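Local coordinates for protein alkylhalidase CmlS (Streptomyces venezuelae, PDB 3I3L) that serves as a flavin-dependent halogenase in chloramphenicol biosynthesis and carries an FAD cofactor held by a covalent bond, at residues Glu365-Glu368 with Gln369-Phe373; Phe377-Phe380 with Ala381-Glu385; Ala453-Asn456 with Pro457-Arg461. All coordinates share one frame; numbering follows the deposited sequence.

Contact 1. Residues Glu365-Glu368 with Gln369-Phe373; sequences EAYE and QYHQF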
loop_
_atom_site.group_PDB
_atom_site.type_symbol
_atom_site.label_atom_id
_atom_site.label_comp_id
_atom_site.label_asym_id
_atom_site.label_seq_id
_atom_site.Cartn_x
_atom_site.Cartn_y
_atom_site.Cartn_z
ATOM N N GLU A 365 -5.614 2.168 -9.344
ATOM C CA GLU A 365 -4.618 3.207 -9.340
ATOM C C GLU A 365 -3.604 2.981 -8.219
ATOM O O GLU A 365 -2.425 3.220 -8.436
ATOM C CB GLU A 365 -5.258 4.582 -9.164
ATOM C CG GLU A 365 -6.085 4.974 -10.410
ATOM C CD GLU A 365 -6.574 6.425 -10.403
ATOM O OE1 GLU A 365 -6.544 7.070 -9.312
ATOM O OE2 GLU A 365 -6.971 6.884 -11.505
ATOM N N ALA A 366 -4.054 2.523 -7.042
ATOM C CA ALA A 366 -3.103 2.181 -5.939
ATOM C C ALA A 366 -2.151 1.065 -6.374
ATOM O O ALA A 366 -0.920 1.154 -6.167
ATOM C CB ALA A 366 -3.821 1.804 -4.726
ATOM N N TYR A 367 -2.711 0.048 -7.031
ATOM C CA TYR A 367 -1.959 -1.150 -7.423
ATOM C C TYR A 367 -0.905 -0.775 -8.493
ATOM O O TYR A 367 0.269 -1.096 -8.369
ATOM C CB TYR A 367 -2.898 -2.233 -7.999
ATOM C CG TYR A 367 -2.118 -3.395 -8.518
ATOM C CD1 TYR A 367 -1.661 -4.388 -7.634
ATOM C CD2 TYR A 367 -1.769 -3.496 -9.895
ATOM C CE1 TYR A 367 -0.907 -5.478 -8.076
ATOM C CE2 TYR A 367 -0.996 -4.618 -10.355
ATOM C CZ TYR A 367 -0.582 -5.588 -9.401
ATOM O OH TYR A 367 0.170 -6.685 -9.793
ATOM N N GLU A 368 -1.357 -0.096 -9.536
ATOM C CA GLU A 368 -0.540 0.245 -10.663
ATOM C C GLU A 368 0.609 1.189 -10.280
ATOM O O GLU A 368 1.701 1.122 -10.841
ATOM C CB GLU A 368 -1.403 0.819 -11.802
ATOM C CG GLU A 368 -1.952 -0.313 -12.730
ATOM C CD GLU A 368 -2.966 0.188 -13.789
ATOM O OE1 GLU A 368 -2.988 1.403 -14.083
ATOM O OE2 GLU A 368 -3.738 -0.641 -14.335
ATOM N N GLN A 369 0.400 2.040 -9.306
ATOM C CA GLN A 369 1.415 2.996 -9.024
ATOM C C GLN A 369 2.429 2.429 -7.987
ATOM O O GLN A 369 3.598 2.828 -7.952
ATOM C CB GLN A 369 0.768 4.286 -8.556
ATOM C CG GLN A 369 0.912 4.548 -7.090
ATOM C CD GLN A 369 0.314 5.893 -6.724
ATOM O OE1 GLN A 369 -0.511 6.446 -7.488
ATOM N NE2 GLN A 369 0.739 6.447 -5.568
ATOM N N TYR A 370 1.997 1.503 -7.145
ATOM C CA TYR A 370 2.936 0.797 -6.349
ATOM C C TYR A 370 3.868 -0.030 -7.284
ATOM O O TYR A 370 5.088 -0.159 -7.022
ATOM C CB TYR A 370 2.235 -0.144 -5.371
ATOM C CG TYR A 370 3.203 -0.910 -4.580
ATOM C CD1 TYR A 370 3.909 -0.288 -3.519
ATOM C CD2 TYR A 370 3.499 -2.259 -4.883
ATOM C CE1 TYR A 370 4.873 -0.997 -2.785
ATOM C CE2 TYR A 370 4.479 -2.989 -4.148
ATOM C CZ TYR A 370 5.151 -2.352 -3.098
ATOM O OH TYR A 370 6.082 -3.042 -2.305
ATOM N N HIS A 371 3.284 -0.575 -8.347
ATOM C CA HIS A 371 4.007 -1.435 -9.312
ATOM C C HIS A 371 5.045 -0.604 -10.063
ATOM O O HIS A 371 6.165 -1.031 -10.185
ATOM C CB HIS A 371 2.962 -1.988 -10.291
ATOM C CG HIS A 371 3.465 -2.993 -11.287
ATOM N ND1 HIS A 371 4.194 -2.647 -12.412
ATOM C CD2 HIS A 371 3.251 -4.328 -11.381
ATOM C CE1 HIS A 371 4.440 -3.730 -13.134
ATOM N NE2 HIS A 371 3.874 -4.764 -12.533
ATOM N N GLN A 372 4.651 0.547 -10.602
ATOM C CA GLN A 372 5.568 1.466 -11.306
ATOM C C GLN A 372 6.743 1.874 -10.423
ATOM O O GLN A 372 7.874 1.989 -10.862
ATOM C CB GLN A 372 4.826 2.738 -11.759
ATOM C CG GLN A 372 5.497 4.055 -11.198
ATOM C CD GLN A 372 4.508 5.257 -10.877
ATOM O OE1 GLN A 372 4.336 5.641 -9.699
ATOM N NE2 GLN A 372 3.873 5.821 -11.915
ATOM N N PHE A 373 6.461 2.074 -9.160
ATOM C CA PHE A 373 7.423 2.548 -8.215
ATOM C C PHE A 373 8.407 1.447 -7.946
ATOM O O PHE A 373 9.621 1.638 -8.024
ATOM C CB PHE A 373 6.656 2.880 -6.960
ATOM C CG PHE A 373 7.453 3.516 -5.887
ATOM C CD1 PHE A 373 7.876 2.770 -4.814
ATOM C CD2 PHE A 373 7.701 4.910 -5.905
ATOM C CE1 PHE A 373 8.616 3.407 -3.762
ATOM C CE2 PHE A 373 8.389 5.550 -4.872
ATOM C CZ PHE A 373 8.858 4.817 -3.807
#
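Gln369 gives its backbone N to Glu365 O at 3.2 Å, a bent helical bond, and lays its CB against the same carbonyl. Its long amide chain, extended beyond CG, suits this exposed face of the helix. Tyr370 N follows, bonding to Ala366 O at 3.1 Å. With CG anti to the backbone N (chi1 178°), the Tyr370 ring swings off the preceding turn into buried surroundings, where its hydroxyl is hydrogen-bonded to Asp321 O and Phe324 N. His371 N takes Tyr367 O at 3.1 Å, and its CB sits 3.4 Å from Glu368 O. Four residues apart, Tyr367 and His371 fall on one flank of the helix, and both have CG anti to the backbone N. They pass at a slant and meet loosely, His371 CD2 lying 4.2 Å from Tyr367 OH. The imidazole owes its firmer hold to NE2, bonded to Asp200 OD1. Gln372 N completes the run with Glu368 O at 3.0 Å, the straightest of the four bonds (N-H...O 165°). The turn lies within helix 352-382, with Tyr367 resting on Ser299 and Asp301 of strand 287-302 and His371 meeting Tyr203 of strand 203-213.

Contact 2. Residues Phe377-Phe380 with Ala381-Glu385; sequences FYTF and ASFTE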
loop_
_atom_site.group_PDB
_atom_site.type_symbol
_atom_site.label_atom_id
_atom_site.label_comp_id
_atom_site.label_asym_id
_atom_site.label_seq_id
_atom_site.Cartn_x
_atom_site.Cartn_y
_atom_site.Cartn_z
ATOM N N PHE A 377 12.732 0.933 -8.015
ATOM C CA PHE A 377 13.603 0.339 -7.008
ATOM C C PHE A 377 14.353 -0.890 -7.483
ATOM O O PHE A 377 15.564 -0.969 -7.284
ATOM C CB PHE A 377 12.916 0.066 -5.673
ATOM C CG PHE A 377 12.760 1.274 -4.855
ATOM C CD1 PHE A 377 11.674 2.133 -5.045
ATOM C CD2 PHE A 377 13.706 1.585 -3.894
ATOM C CE1 PHE A 377 11.537 3.296 -4.272
ATOM C CE2 PHE A 377 13.574 2.727 -3.127
ATOM C CZ PHE A 377 12.479 3.589 -3.326
ATOM N N TYR A 378 13.658 -1.842 -8.119
ATOM C CA TYR A 378 14.373 -3.018 -8.610
ATOM C C TYR A 378 15.479 -2.602 -9.638
ATOM O O TYR A 378 16.588 -3.096 -9.592
ATOM C CB TYR A 378 13.443 -4.072 -9.191
ATOM C CG TYR A 378 12.774 -4.914 -8.153
ATOM C CD1 TYR A 378 13.495 -5.515 -7.160
ATOM C CD2 TYR A 378 11.408 -5.107 -8.148
ATOM C CE1 TYR A 378 12.899 -6.312 -6.202
ATOM C CE2 TYR A 378 10.787 -5.926 -7.157
ATOM C CZ TYR A 378 11.552 -6.488 -6.197
ATOM O OH TYR A 378 10.988 -7.295 -5.196
ATOM N N THR A 379 15.144 -1.700 -10.572
ATOM C CA THR A 379 16.130 -1.224 -11.525
ATOM C C THR A 379 17.403 -0.629 -10.860
ATOM O O THR A 379 18.512 -0.867 -11.344
ATOM C CB THR A 379 15.503 -0.239 -12.520
ATOM O OG1 THR A 379 14.392 -0.901 -13.109
ATOM C CG2 THR A 379 16.502 0.138 -13.643
ATOM N N PHE A 380 17.242 0.119 -9.768
ATOM C CA PHE A 380 18.401 0.716 -9.077
ATOM C C PHE A 380 19.295 -0.330 -8.500
ATOM O O PHE A 380 20.539 -0.208 -8.580
ATOM C CB PHE A 380 17.993 1.665 -7.926
ATOM C CG PHE A 380 17.212 2.841 -8.387
ATOM C CD1 PHE A 380 17.450 3.389 -9.656
ATOM C CD2 PHE A 380 16.232 3.412 -7.577
ATOM C CE1 PHE A 380 16.706 4.481 -10.107
ATOM C CE2 PHE A 380 15.502 4.528 -8.015
ATOM C CZ PHE A 380 15.736 5.054 -9.275
ATOM N N ALA A 381 18.701 -1.356 -7.910
ATOM C CA ALA A 381 19.543 -2.438 -7.373
ATOM C C ALA A 381 20.214 -3.263 -8.473
ATOM O O ALA A 381 21.276 -3.847 -8.243
ATOM C CB ALA A 381 18.772 -3.352 -6.472
ATOM N N SER A 382 19.588 -3.308 -9.645
ATOM C CA SER A 382 20.077 -4.147 -10.731
ATOM C C SER A 382 21.434 -3.641 -11.291
ATOM O O SER A 382 22.181 -4.423 -11.885
ATOM C CB SER A 382 19.051 -4.295 -11.850
ATOM O OG SER A 382 18.932 -3.071 -12.569
ATOM N N PHE A 383 21.742 -2.366 -11.063
ATOM C CA PHE A 383 23.019 -1.795 -11.489
ATOM C C PHE A 383 24.201 -2.364 -10.717
ATOM O O PHE A 383 25.324 -2.424 -11.235
ATOM C CB PHE A 383 22.986 -0.273 -11.369
ATOM C CG PHE A 383 22.055 0.367 -12.367
ATOM C CD1 PHE A 383 22.198 0.095 -13.731
ATOM C CD2 PHE A 383 21.046 1.215 -11.956
ATOM C CE1 PHE A 383 21.340 0.673 -14.681
ATOM C CE2 PHE A 383 20.165 1.780 -12.912
ATOM C CZ PHE A 383 20.315 1.508 -14.257
ATOM N N THR A 384 23.966 -2.817 -9.486
ATOM C CA THR A 384 25.054 -3.367 -8.717
ATOM C C THR A 384 24.843 -4.816 -8.329
ATOM O O THR A 384 25.714 -5.411 -7.688
ATOM C CB THR A 384 25.383 -2.544 -7.495
ATOM O OG1 THR A 384 24.222 -2.447 -6.675
ATOM C CG2 THR A 384 25.872 -1.121 -7.943
ATOM N N GLU A 385 23.719 -5.399 -8.729
ATOM C CA GLU A 385 23.550 -6.837 -8.486
ATOM C C GLU A 385 23.788 -7.598 -9.804
ATOM O O GLU A 385 23.648 -7.022 -10.867
ATOM C CB GLU A 385 22.140 -7.146 -7.889
ATOM C CG GLU A 385 21.948 -6.664 -6.454
ATOM C CD GLU A 385 22.739 -7.460 -5.412
ATOM O OE1 GLU A 385 23.333 -8.527 -5.727
ATOM O OE2 GLU A 385 22.795 -7.014 -4.233
HETATM O O HOH W 1 22.745 -0.499 -7.014
#
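The closing turns of helix 352-382 run here into the loop that follows, and the backbone pattern changes as they do. Ala381 N still makes a regular bond to Phe377 O at 3.2 Å. Ser382 N bonds Tyr378 O at 3.0 Å and only weakly Thr379 O, which is gripped chiefly by Ser382 OG at 2.6 Å. A chi1 of 71° sets OG between the backbone N and the carbonyl carbon of Ser382, facing back up the helix, and Arg403 NH1 bonds the same oxygen. A small hydroxyl suits this buried place because it can satisfy a carbonyl one turn back. Thr379 O also lies over one face of the Phe383 ring, 3.3 Å from CD2, while the Thr379 methyl CG2 touches CE2 and CZ. Without the aromatic ring, as with an alanine in place of Phe383, the Thr379 methyl and carbonyl would probably lose their cover and a gap would open beside Arg403 and Arg406 of helix 400-406. Phe380 O accepts from a water at 2.7 Å that also bonds Thr384 OG1, whose further partner is Gln100 N. Thr384 N turns to Ala381 O at 3.1 Å; such i+3 bonding, with water taking a carbonyl, is common where a helix gives way to loop.

Contact 3. Residues Ala453-Asn456 with Pro457-Arg461; sequences AELN and PARVR
Arg459 reaches back along the start of helix 456-471 and lies aslant across both Leu455 and Asn456. Its chain is extended from CG to NE (chi2 -180°), long enough to bring the guanidinium one turn back, where NH2 comes 3.4 Å from Leu455 CD1. Leucine suits that place, since the residue is buried and also touches Phe450. Asn456 ND2 stands at the guanidinium edge, in its plane and 3.8 Å from Arg459 NE, with the amide plane turned 65° against it. Both nitrogens are donors, so the two groups lie beside each other without bonding. The backbone supplies the hydrogen bonds: Arg459 N to Leu455 O at 3.2 Å, nearly straight, and Val460 N to Asn456 O at 3.0 Å. Pro457 has no N-H to give, which costs little in the first turn, and its CD rests 3.4 Å from Glu454 O. That oxygen accepts from a water that in turn takes Ala458 N at 3.1 Å, bridging the loop to the helix. The Glu454 carboxylate turns to Arg443 and Gln442 N. Chemically, then, backbone and water bonds hold the helix start, while the arginine side chain adds contact but makes no hydrogen bond to the leucine or asparagine side chain.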
loop_
_atom_site.group_PDB
_atom_site.type_symbol
_atom_site.label_atom_id
_atom_site.label_comp_id
_atom_site.label_asym_id
_atom_site.label_seq_id
_atom_site.Cartn_x
_atom_site.Cartn_y
_atom_site.Cartn_z
ATOM N N ALA A 453 17.736 12.553 12.372
ATOM C CA ALA A 453 18.054 13.961 12.154
ATOM C C ALA A 453 19.179 14.174 11.124
ATOM O O ALA A 453 19.224 15.221 10.451
ATOM C CB ALA A 453 18.377 14.641 13.496
ATOM N N GLU A 454 20.066 13.189 10.961
ATOM C CA GLU A 454 21.104 13.296 9.924
ATOM C C GLU A 454 20.475 13.290 8.510
ATOM O O GLU A 454 21.130 13.615 7.527
ATOM C CB GLU A 454 22.124 12.179 10.077
ATOM C CG GLU A 454 21.773 10.877 9.283
ATOM C CD GLU A 454 22.689 9.723 9.623
ATOM O OE1 GLU A 454 23.118 8.981 8.688
ATOM O OE2 GLU A 454 22.978 9.540 10.831
ATOM N N LEU A 455 19.181 12.965 8.416
ATOM C CA LEU A 455 18.484 12.972 7.120
ATOM C C LEU A 455 17.896 14.339 6.819
ATOM O O LEU A 455 17.447 14.577 5.696
ATOM C CB LEU A 455 17.325 11.941 7.131
ATOM C CG LEU A 455 17.719 10.480 7.387
ATOM C CD1 LEU A 455 16.466 9.598 7.212
ATOM C CD2 LEU A 455 18.848 10.015 6.478
ATOM N N ASN A 456 17.815 15.206 7.839
ATOM C CA ASN A 456 17.125 16.494 7.671
ATOM C C ASN A 456 17.693 17.394 6.598
ATOM O O ASN A 456 16.954 18.118 5.969
ATOM C CB ASN A 456 17.002 17.277 8.994
ATOM C CG ASN A 456 15.954 16.684 9.895
ATOM O OD1 ASN A 456 15.949 16.842 11.135
ATOM N ND2 ASN A 456 15.077 15.956 9.289
ATOM N N PRO A 457 19.019 17.380 6.390
ATOM C CA PRO A 457 19.510 18.303 5.379
ATOM C C PRO A 457 19.077 17.911 3.985
ATOM O O PRO A 457 18.685 18.792 3.180
ATOM C CB PRO A 457 21.059 18.214 5.543
ATOM C CG PRO A 457 21.249 17.876 6.988
ATOM C CD PRO A 457 20.124 16.838 7.212
ATOM N N ALA A 458 19.146 16.606 3.672
ATOM C CA ALA A 458 18.747 16.181 2.315
ATOM C C ALA A 458 17.237 16.426 2.129
ATOM O O ALA A 458 16.781 16.851 1.060
ATOM C CB ALA A 458 19.135 14.701 2.019
ATOM N N ARG A 459 16.462 16.225 3.192
ATOM C CA ARG A 459 15.026 16.565 3.100
ATOM C C ARG A 459 14.852 18.004 2.711
ATOM O O ARG A 459 14.081 18.343 1.801
ATOM C CB ARG A 459 14.311 16.388 4.422
ATOM C CG ARG A 459 13.980 14.969 4.772
ATOM C CD ARG A 459 13.237 14.855 6.149
ATOM N NE ARG A 459 13.576 13.578 6.752
ATOM C CZ ARG A 459 13.147 12.390 6.286
ATOM N NH1 ARG A 459 12.306 12.290 5.226
ATOM N NH2 ARG A 459 13.538 11.279 6.889
ATOM N N VAL A 460 15.534 18.866 3.465
ATOM C CA VAL A 460 15.269 20.267 3.356
ATOM C C VAL A 460 15.732 20.741 1.996
ATOM O O VAL A 460 15.110 21.588 1.364
ATOM C CB VAL A 460 15.931 21.032 4.505
ATOM C CG1 VAL A 460 16.293 22.465 4.057
ATOM C CG2 VAL A 460 14.981 21.027 5.680
ATOM N N ARG A 461 16.834 20.172 1.567
ATOM C CA ARG A 461 17.416 20.468 0.302
ATOM C C ARG A 461 16.430 20.121 -0.834
ATOM O O ARG A 461 16.337 20.844 -1.857
ATOM C CB ARG A 461 18.678 19.638 0.188
ATOM C CG ARG A 461 19.324 19.682 -1.103
ATOM C CD ARG A 461 20.854 19.683 -0.976
ATOM N NE ARG A 461 21.405 20.277 -2.215
ATOM C CZ ARG A 461 20.812 21.246 -2.930
ATOM N NH1 ARG A 461 19.643 21.770 -2.532
ATOM N NH2 ARG A 461 21.400 21.716 -4.040
HETATM O O HOH W 2 20.865 14.245 4.795
#

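In the fold
Contacts 1 and 2 lie in series on helix 352-382, their centres 18 Å apart: contact 1 falls within it and contact 2 at its C-terminal end. This helix passes close to the flavin, with the Tyr370 side chain about 9 Å from the bound FAD and that of Tyr378 about 10 Å from that of Asp297, the covalent attachment point. Contact 3 comes later in the chain, at the start of helix 456-471, which leads to strands 473-478 and 483-491. Its centre is 27 Å from that of contact 1 and 24 Å from that of contact 2, with nearest atoms about 12 Å away in both cases. Two contacts thus belong to a helix beside the cofactor region, while the third, at the surface, starts a helix away from the annotated sites.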